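Local coordinates for protein orotidine 5'-phosphate decarboxylase (Pyrococcus horikoshii, PDB 2CZD) that probably catalyses the decarboxylation of orotidine 5'-monophosphate to UMP, the last step of de novo UMP synthesis, as a homodimer, at residues Ile63-Thr66 / Asn67-Ile70. Residues are numbered along the deposited sequence; the frame is centred on the assembly and turned at random.
Sequences IPNT and NRLI
Ile63-Thr66 and Asn67-Ile70 meet within the first turns of helix 64-76, a local contact between residues three and four apart, just after barrel strand 53-60. Ile63 is the N-cap residue: Ile63 O accepts a hydrogen bond from Asn67 N at 2.9 Å, N-H...O angle 170°, and the O atoms of Pro64, Asn65 and Thr66 take the N-H groups of Arg68, Leu69 and Ile70 in turn. Asn67 is buried, its OD1 bonded to Asp62 N and its ND2 to Ser92 O, which ties the helix start to the preceding loop and to helix 90-97. With CG anti to the backbone N (chi1 -168°), Asn65 brings OD1 to the guanidinium edge of Arg68, accepting a weak hydrogen bond from Arg68 NH1, 3.3 Å, with the two planes 45° apart. Asn65 ND2 lies 3.7 Å from Leu69 CD1. An alanine in place of Leu69 lacks CG and CD1, and the Asn65 amide would probably be left freer to turn, with less packing on Tyr9 of the second subunit. Thr66 CG2 meets Ile70 CD1 at 4.1 Å, while Ile70 also packs on Leu58 and Leu60. The whole is a helix N-terminus of a beta-alpha-beta unit in the TIM barrel, where Ile63-Thr66 probably contribute to the substrate-binding segment at the dimer interface.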
ATOM      1  N   ILE B  63       8.894  -2.641  -0.741  1.00  9.28           N
ATOM      2  CA  ILE B  63      10.301  -2.631  -1.113  1.00  9.10           C
ATOM      3  C   ILE B  63      10.391  -2.249  -2.598  1.00 10.74           C
ATOM      4  O   ILE B  63       9.432  -2.421  -3.369  1.00  9.68           O
ATOM      5  CB  ILE B  63      10.971  -4.000  -0.858  1.00 12.22           C
ATOM      6  CG1 ILE B  63      10.419  -5.066  -1.797  1.00 14.21           C
ATOM      7  CG2 ILE B  63      10.720  -4.409   0.577  1.00 15.25           C
ATOM      8  CD1 ILE B  63      11.107  -6.437  -1.609  1.00 15.66           C
ATOM      9  N   PRO B  64      11.544  -1.737  -3.031  1.00 10.53           N
ATOM     10  CA  PRO B  64      11.680  -1.328  -4.432  1.00  9.48           C
ATOM     11  C   PRO B  64      11.205  -2.301  -5.496  1.00  8.48           C
ATOM     12  O   PRO B  64      10.423  -1.924  -6.371  1.00 10.93           O
ATOM     13  CB  PRO B  64      13.165  -0.987  -4.557  1.00  8.32           C
ATOM     14  CG  PRO B  64      13.491  -0.464  -3.184  1.00  9.71           C
ATOM     15  CD  PRO B  64      12.766  -1.432  -2.263  1.00 11.71           C
ATOM     16  N   ASN B  65      11.641  -3.553  -5.429  1.00  9.86           N
ATOM     17  CA  ASN B  65      11.221  -4.480  -6.465  1.00 10.15           C
ATOM     18  C   ASN B  65       9.721  -4.742  -6.502  1.00  8.68           C
ATOM     19  O   ASN B  65       9.149  -4.905  -7.577  1.00  9.92           O
ATOM     20  CB  ASN B  65      11.940  -5.822  -6.355  1.00 12.60           C
ATOM     21  CG  ASN B  65      11.715  -6.676  -7.598  1.00 18.44           C
ATOM     22  OD1 ASN B  65      12.144  -6.309  -8.700  1.00 22.44           O
ATOM     23  ND2 ASN B  65      11.023  -7.804  -7.437  1.00 20.73           N
ATOM     24  N   THR B  66       9.080  -4.813  -5.336  1.00  9.04           N
ATOM     25  CA  THR B  66       7.642  -5.053  -5.299  1.00  9.42           C
ATOM     26  C   THR B  66       6.896  -3.805  -5.787  1.00  9.30           C
ATOM     27  O   THR B  66       5.907  -3.923  -6.507  1.00  8.10           O
ATOM     28  CB  THR B  66       7.219  -5.478  -3.901  1.00 10.65           C
ATOM     29  OG1 THR B  66       7.916  -6.695  -3.584  1.00  9.70           O
ATOM     30  CG2 THR B  66       5.694  -5.734  -3.829  1.00  9.82           C
ATOM     31  N   ASN B  67       7.382  -2.617  -5.413  1.00  7.15           N
ATOM     32  CA  ASN B  67       6.772  -1.385  -5.906  1.00  7.93           C
ATOM     33  C   ASN B  67       6.859  -1.393  -7.430  1.00  8.65           C
ATOM     34  O   ASN B  67       5.905  -1.036  -8.123  1.00  9.50           O
ATOM     35  CB  ASN B  67       7.533  -0.159  -5.387  1.00  6.09           C
ATOM     36  CG  ASN B  67       6.941   0.395  -4.108  1.00  7.93           C
ATOM     37  OD1 ASN B  67       6.141  -0.266  -3.446  1.00  8.67           O
ATOM     38  ND2 ASN B  67       7.338   1.617  -3.753  1.00  8.03           N
ATOM     39  N   ARG B  68       8.012  -1.812  -7.945  1.00  7.62           N
ATOM     40  CA  ARG B  68       8.211  -1.875  -9.402  1.00  9.28           C
ATOM     41  C   ARG B  68       7.219  -2.832 -10.072  1.00  9.88           C
ATOM     42  O   ARG B  68       6.612  -2.495 -11.085  1.00  9.62           O
ATOM     43  CB  ARG B  68       9.638  -2.323  -9.704  1.00  9.45           C
ATOM     44  CG  ARG B  68       9.922  -2.604 -11.178  1.00 13.95           C
ATOM     45  CD  ARG B  68      11.353  -3.111 -11.323  1.00 16.02           C
ATOM     46  NE  ARG B  68      12.306  -2.057 -10.978  1.00 24.42           N
ATOM     47  CZ  ARG B  68      13.131  -2.100  -9.934  1.00 24.47           C
ATOM     48  NH1 ARG B  68      13.137  -3.157  -9.125  1.00 28.67           N
ATOM     49  NH2 ARG B  68      13.937  -1.077  -9.686  1.00 27.36           N
ATOM     50  N   LEU B  69       7.066  -4.027  -9.512  1.00  8.61           N
ATOM     51  CA  LEU B  69       6.127  -4.993 -10.073  1.00  9.05           C
ATOM     52  C   LEU B  69       4.693  -4.465 -10.068  1.00  9.90           C
ATOM     53  O   LEU B  69       3.944  -4.644 -11.037  1.00 11.29           O
ATOM     54  CB  LEU B  69       6.197  -6.299  -9.287  1.00  9.39           C
ATOM     55  CG  LEU B  69       7.479  -7.100  -9.420  1.00 10.50           C
ATOM     56  CD1 LEU B  69       7.458  -8.217  -8.419  1.00 12.74           C
ATOM     57  CD2 LEU B  69       7.599  -7.658 -10.846  1.00 18.22           C
ATOM     58  N   ILE B  70       4.299  -3.825  -8.971  1.00  9.32           N
ATOM     59  CA  ILE B  70       2.954  -3.285  -8.900  1.00  7.85           C
ATOM     60  C   ILE B  70       2.782  -2.168  -9.943  1.00  8.80           C
ATOM     61  O   ILE B  70       1.769  -2.110 -10.650  1.00 11.26           O
ATOM     62  CB  ILE B  70       2.662  -2.725  -7.497  1.00  7.67           C
ATOM     63  CG1 ILE B  70       2.673  -3.871  -6.473  1.00  8.40           C
ATOM     64  CG2 ILE B  70       1.331  -1.986  -7.494  1.00 10.07           C
ATOM     65  CD1 ILE B  70       2.637  -3.359  -5.032  1.00  9.32           C
TER